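Local atomic coordinates of nicastrin (Dictyostelium purpureum, PDB entry 4R12), a protein that probably serves as an essential subunit of gamma-secretase, the protease complex that cleaves integral membrane proteins such as Notch receptors and the amyloid precursor protein within the membrane. Residues D99-Y104 against Q416-N421; P105-S110 against P410-E415. All blocks are in the same frame, centred on the assembly; numbering follows the deposited sequence.

Both contacts join the same two loops, the one between strands 90-96 and 138-139 in the small lobe and the one between strand 397-401 and helix 427-441 in the large lobe. Their centres lie about 10 Å apart. Contact 1 is a surface contact of 247 Å², where charged side chains and one amide meet next to attached sugars. Contact 2, nested inside it along the chain, is mostly buried, covers 442 Å² and relies on tyrosine rings, prolines and backbone carbonyls. Two tyrosines of 410-415 reach back to residues of contact 1: Tyr-411 OH toward Tyr-104 O, and Tyr-414 OH toward Lys-102 NZ.

Contact 1: residues D99-Y104 against Q416-N421; sequences DTKKTY and QDDNEN. With NAG (2-acetamido-2-deoxy-beta-D-glucopyranose), chain D; NAG (2-acetamido-2-deoxy-beta-D-glucopyranose), chain C.
The carboxamide of Gln-416 lies against the backbone of Lys-102 and bonds to it twice. Its OE1 accepts from Lys-102 N at 2.8 Å, the donor tilted 21° from the carbonyl plane. NE2 returns a bond to Lys-102 O at 3.1 Å. This second bond is practically straight (179°), lies in the amide plane and falls on a carbonyl lone pair, so the pair of bonds should hold the amide against turning about its last torsion. CG of Gln-416 stands anti to its backbone N (chi1 -157°), and the chain runs on extended toward the other loop. Lys-101 CB packs beside this amide, 3.6 Å from Gln-416 NE2. Lys-101 then runs on toward 416-421, stretched as far as CE and bent at its last torsion, to meet Asp-418 tip to tip in a salt bridge whose exact length is doubtful. Glu-420 slants across the lysine end, its OE1 3.1 Å from Lys-101 CE and in a long salt bridge to NZ, whose place is itself less sure. An alanine at Gln-416 would probably leave Lys-102 N and O without their amide partner and open a gap beside Lys-101 CB. C8 of the N-acetylglucosamine of chain D lies 3.5 Å from Lys-101 CG, and N2 of that sugar donates to Asp-99 O. Lys-102 turns its NZ elsewhere, to Tyr-414 OH and the carbonyls of Thr-74 and Phe-77. A two-bond amide grip on one residue's backbone thus ties the small lobe of nicastrin to its large lobe, with a less certain salt-bridge network round Lys-101 beside it.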
# COMPACT_ATOMS: atom_id res chain seq x y z
N ASP A 99 -19.11 2.25 -12.55
CA ASP A 99 -20.31 1.41 -12.45
C ASP A 99 -20.14 0.11 -13.24
O ASP A 99 -20.88 -0.86 -13.03
CB ASP A 99 -21.57 2.16 -12.91
CG ASP A 99 -21.43 2.79 -14.29
OD1 ASP A 99 -20.30 3.15 -14.70
OD2 ASP A 99 -22.48 2.96 -14.96
N THR A 100 -19.17 0.09 -14.15
CA THR A 100 -18.72 -1.13 -14.81
C THR A 100 -17.20 -1.29 -14.61
O THR A 100 -16.51 -0.31 -14.30
CB THR A 100 -19.02 -1.13 -16.31
OG1 THR A 100 -18.30 -0.05 -16.93
CG2 THR A 100 -20.52 -0.97 -16.57
N LYS A 101 -16.70 -2.50 -14.80
CA LYS A 101 -15.28 -2.81 -14.67
C LYS A 101 -14.64 -2.96 -16.03
O LYS A 101 -15.35 -3.06 -17.03
CB LYS A 101 -15.07 -4.12 -13.89
CG LYS A 101 -15.36 -4.06 -12.40
CD LYS A 101 -15.20 -5.47 -11.82
CE LYS A 101 -15.49 -5.52 -10.33
NZ LYS A 101 -14.28 -5.17 -9.55
N LYS A 102 -13.32 -3.00 -16.09
CA LYS A 102 -12.66 -3.30 -17.37
C LYS A 102 -12.87 -4.77 -17.71
O LYS A 102 -12.84 -5.62 -16.83
CB LYS A 102 -11.17 -2.98 -17.33
CG LYS A 102 -10.83 -1.51 -17.50
CD LYS A 102 -9.32 -1.31 -17.63
CE LYS A 102 -8.98 0.09 -18.16
NZ LYS A 102 -9.52 1.18 -17.28
N THR A 103 -13.07 -5.06 -18.99
CA THR A 103 -13.24 -6.44 -19.43
C THR A 103 -11.91 -7.06 -19.88
O THR A 103 -11.89 -8.15 -20.46
CB THR A 103 -14.23 -6.53 -20.59
OG1 THR A 103 -13.76 -5.72 -21.68
CG2 THR A 103 -15.61 -6.04 -20.15
N TYR A 104 -10.81 -6.38 -19.60
CA TYR A 104 -9.49 -6.89 -19.97
C TYR A 104 -8.48 -6.61 -18.86
O TYR A 104 -8.71 -5.72 -18.04
CB TYR A 104 -9.03 -6.26 -21.29
CG TYR A 104 -9.05 -4.75 -21.34
CD1 TYR A 104 -7.97 -4.00 -20.86
CD2 TYR A 104 -10.12 -4.06 -21.92
CE1 TYR A 104 -7.97 -2.61 -20.92
CE2 TYR A 104 -10.12 -2.67 -22.00
CZ TYR A 104 -9.04 -1.95 -21.49
OH TYR A 104 -9.03 -0.57 -21.56
N GLN A 416 -9.08 -1.82 -9.95
CA GLN A 416 -9.72 -3.12 -10.12
C GLN A 416 -9.00 -4.27 -9.41
O GLN A 416 -9.44 -5.42 -9.49
CB GLN A 416 -9.87 -3.44 -11.61
CG GLN A 416 -10.98 -4.44 -11.92
CD GLN A 416 -11.46 -4.37 -13.36
OE1 GLN A 416 -11.57 -3.29 -13.94
NE2 GLN A 416 -11.78 -5.53 -13.93
N ASP A 417 -7.91 -3.97 -8.71
CA ASP A 417 -7.27 -4.95 -7.84
C ASP A 417 -8.05 -4.98 -6.53
O ASP A 417 -7.61 -4.45 -5.51
CB ASP A 417 -5.80 -4.60 -7.61
CG ASP A 417 -5.06 -5.66 -6.82
OD1 ASP A 417 -5.63 -6.75 -6.56
OD2 ASP A 417 -3.88 -5.41 -6.44
N ASP A 418 -9.22 -5.61 -6.59
CA ASP A 418 -10.19 -5.55 -5.50
C ASP A 418 -10.59 -6.96 -5.03
O ASP A 418 -9.91 -7.94 -5.36
CB ASP A 418 -11.42 -4.73 -5.93
CG ASP A 418 -12.13 -5.33 -7.15
OD1 ASP A 418 -11.89 -6.51 -7.49
OD2 ASP A 418 -12.93 -4.60 -7.77
N ASN A 419 -11.69 -7.07 -4.28
CA ASN A 419 -12.02 -8.36 -3.67
C ASN A 419 -12.30 -9.43 -4.71
O ASN A 419 -12.12 -10.62 -4.44
CB ASN A 419 -13.20 -8.26 -2.66
CG ASN A 419 -14.53 -7.82 -3.29
OD1 ASN A 419 -14.70 -7.74 -4.50
ND2 ASN A 419 -15.50 -7.53 -2.42
N GLU A 420 -12.72 -9.01 -5.91
CA GLU A 420 -12.97 -9.96 -6.99
C GLU A 420 -11.71 -10.35 -7.75
O GLU A 420 -11.74 -11.22 -8.63
CB GLU A 420 -14.01 -9.38 -7.95
CG GLU A 420 -15.38 -9.31 -7.31
CD GLU A 420 -16.46 -8.86 -8.26
OE1 GLU A 420 -16.14 -8.44 -9.39
OE2 GLU A 420 -17.65 -8.94 -7.87
N ASN A 421 -10.59 -9.74 -7.39
CA ASN A 421 -9.32 -10.04 -8.04
C ASN A 421 -8.50 -11.06 -7.25
O ASN A 421 -7.42 -11.43 -7.67
CB ASN A 421 -8.51 -8.75 -8.24
CG ASN A 421 -7.30 -8.94 -9.17
OD1 ASN A 421 -7.42 -9.54 -10.24
ND2 ASN A 421 -6.14 -8.42 -8.77
C1 NAG D . -22.32 -1.59 -9.26
C2 NAG D . -21.57 -2.84 -9.66
C3 NAG D . -22.50 -3.82 -10.33
C4 NAG D . -23.79 -4.03 -9.53
C5 NAG D . -24.37 -2.66 -9.17
C6 NAG D . -25.60 -2.71 -8.31
C7 NAG D . -19.27 -2.62 -10.23
C8 NAG D . -18.30 -2.41 -11.32
N2 NAG D . -20.53 -2.50 -10.57
O3 NAG D . -21.79 -5.02 -10.49
O4 NAG D . -24.68 -4.79 -10.34
O5 NAG D . -23.39 -1.99 -8.43
O6 NAG D . -25.27 -3.33 -7.08
O7 NAG D . -18.93 -2.89 -9.11
C1 NAG C . -7.09 0.58 -24.21
C2 NAG C . -6.82 -0.80 -24.78
C3 NAG C . -7.32 -0.97 -26.19
C4 NAG C . -8.76 -0.57 -26.33
C5 NAG C . -8.92 0.85 -25.78
C6 NAG C . -10.33 1.38 -25.79
C7 NAG C . -4.81 -1.51 -23.74
C8 NAG C . -3.32 -1.47 -23.77
N2 NAG C . -5.43 -1.06 -24.80
O3 NAG C . -7.15 -2.32 -26.54
O4 NAG C . -9.00 -0.60 -27.71
O5 NAG C . -8.42 0.95 -24.46
O6 NAG C . -11.30 0.42 -25.50
O7 NAG C . -5.39 -1.92 -22.78

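Contact 2: residues P105-S110 against P410-E415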
# COMPACT_ATOMS: atom_id res chain seq x y z
N PRO A 105 -7.36 -7.35 -18.84
CA PRO A 105 -6.34 -7.07 -17.82
C PRO A 105 -5.71 -5.70 -18.05
O PRO A 105 -5.52 -5.29 -19.19
CB PRO A 105 -5.30 -8.19 -18.02
CG PRO A 105 -5.91 -9.16 -18.99
CD PRO A 105 -6.92 -8.40 -19.78
N TYR A 106 -5.40 -5.00 -16.97
CA TYR A 106 -4.88 -3.65 -17.12
C TYR A 106 -4.04 -3.19 -15.93
O TYR A 106 -4.48 -3.28 -14.78
CB TYR A 106 -6.05 -2.65 -17.33
CG TYR A 106 -5.53 -1.26 -17.47
CD1 TYR A 106 -4.79 -0.90 -18.59
CD2 TYR A 106 -5.71 -0.31 -16.46
CE1 TYR A 106 -4.27 0.35 -18.72
CE2 TYR A 106 -5.19 0.98 -16.59
CZ TYR A 106 -4.47 1.29 -17.73
OH TYR A 106 -3.92 2.53 -17.91
N SER A 107 -2.84 -2.68 -16.21
CA SER A 107 -2.02 -2.04 -15.18
C SER A 107 -1.45 -0.71 -15.67
O SER A 107 -0.74 -0.67 -16.68
CB SER A 107 -0.88 -2.96 -14.72
OG SER A 107 -0.01 -2.28 -13.84
N PRO A 108 -1.77 0.38 -14.97
CA PRO A 108 -1.23 1.71 -15.24
C PRO A 108 0.13 1.90 -14.58
O PRO A 108 0.68 2.99 -14.58
CB PRO A 108 -2.26 2.64 -14.59
CG PRO A 108 -2.69 1.85 -13.37
CD PRO A 108 -2.68 0.39 -13.80
N ASP A 109 0.68 0.84 -14.01
CA ASP A 109 1.94 0.97 -13.28
C ASP A 109 3.14 0.64 -14.18
O ASP A 109 3.01 0.57 -15.39
CB ASP A 109 1.93 0.07 -12.04
CG ASP A 109 2.65 0.70 -10.87
OD1 ASP A 109 3.90 0.61 -10.82
OD2 ASP A 109 1.97 1.28 -9.99
N SER A 110 4.30 0.45 -13.56
CA SER A 110 5.54 0.16 -14.30
C SER A 110 5.67 -1.32 -14.71
O SER A 110 5.11 -2.19 -14.05
CB SER A 110 6.74 0.56 -13.43
OG SER A 110 7.95 0.07 -13.97
N PRO A 410 -3.56 -9.33 -12.51
CA PRO A 410 -3.82 -8.69 -13.80
C PRO A 410 -4.15 -7.20 -13.69
O PRO A 410 -4.32 -6.53 -14.71
CB PRO A 410 -5.01 -9.48 -14.34
CG PRO A 410 -5.76 -9.87 -13.10
CD PRO A 410 -4.74 -10.09 -12.02
N TYR A 411 -4.22 -6.69 -12.46
CA TYR A 411 -4.57 -5.29 -12.24
C TYR A 411 -3.61 -4.64 -11.27
O TYR A 411 -4.03 -3.92 -10.36
CB TYR A 411 -6.02 -5.18 -11.73
CG TYR A 411 -7.01 -5.60 -12.78
CD1 TYR A 411 -7.17 -4.85 -13.94
CD2 TYR A 411 -7.77 -6.75 -12.63
CE1 TYR A 411 -8.08 -5.24 -14.92
CE2 TYR A 411 -8.67 -7.15 -13.61
CZ TYR A 411 -8.82 -6.39 -14.75
OH TYR A 411 -9.71 -6.78 -15.73
N TYR A 412 -2.31 -4.86 -11.47
CA TYR A 412 -1.33 -4.33 -10.52
C TYR A 412 -1.33 -2.80 -10.48
O TYR A 412 -1.19 -2.14 -11.50
CB TYR A 412 0.08 -4.84 -10.86
CG TYR A 412 1.09 -4.41 -9.84
CD1 TYR A 412 1.75 -3.19 -9.96
CD2 TYR A 412 1.36 -5.20 -8.73
CE1 TYR A 412 2.67 -2.78 -9.01
CE2 TYR A 412 2.28 -4.80 -7.77
CZ TYR A 412 2.93 -3.59 -7.92
OH TYR A 412 3.83 -3.18 -6.97
N GLY A 413 -1.47 -2.24 -9.28
CA GLY A 413 -1.43 -0.79 -9.11
C GLY A 413 -2.65 -0.09 -9.68
O GLY A 413 -2.56 1.01 -10.24
N TYR A 414 -3.80 -0.72 -9.52
CA TYR A 414 -5.01 -0.24 -10.19
C TYR A 414 -6.26 -0.55 -9.36
O TYR A 414 -6.29 -1.55 -8.65
CB TYR A 414 -5.10 -0.87 -11.59
CG TYR A 414 -6.30 -0.43 -12.39
CD1 TYR A 414 -6.45 0.90 -12.77
CD2 TYR A 414 -7.27 -1.35 -12.77
CE1 TYR A 414 -7.58 1.32 -13.50
CE2 TYR A 414 -8.38 -0.95 -13.50
CZ TYR A 414 -8.53 0.38 -13.85
OH TYR A 414 -9.65 0.76 -14.57
N GLU A 415 -7.28 0.30 -9.49
CA GLU A 415 -8.52 0.20 -8.70
C GLU A 415 -9.22 -1.15 -8.80
O GLU A 415 -9.89 -1.58 -7.87
CB GLU A 415 -9.51 1.30 -9.10
CG GLU A 415 -9.74 1.35 -10.61
CD GLU A 415 -11.00 2.10 -11.02
OE1 GLU A 415 -11.97 2.14 -10.24
OE2 GLU A 415 -11.03 2.63 -12.15
O HOH W 1 -0.45 2.85 -10.54
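Tyr-106 leans on two tyrosines of 410-415. Its CB lies 4.1 Å from Tyr-411 CE1. CG stands anti to the backbone N (chi1 179°); beyond it the ring meets Tyr-414 with CD2 over the centre of its face, and CE2 comes within 3.9 Å of Tyr-414 CE1. The two planes meet at 85°, a T-shaped stack with Tyr-106 giving the edge. At the tip, Tyr-106 OH makes a weak hydrogen bond to Asp-132. Tyr-106 N donates to Pro-410 O at 2.9 Å, and Tyr-106 O receives a CA-H...O contact from Tyr-411. These meetings lie where a small-lobe loop runs alongside a type II turn, Tyr-411 to Tyr-414, of the peptidase-like large lobe. Ser-107 OG donates to Tyr-412 O at 2.6 Å and accepts from Asp-109 N, closing an ST turn. Pro-108 CD rests 3.5 Å from Tyr-414 CB, its CG near Gly-413 O. In this turn Gly-413 has positive phi, and a CB there would clash with Asp-109 OD2. A water donates to that carboxylate oxygen and to Gly-413 O, while CB of Asp-109 lies at the edge of the Tyr-412 ring, 3.9 Å from CD1.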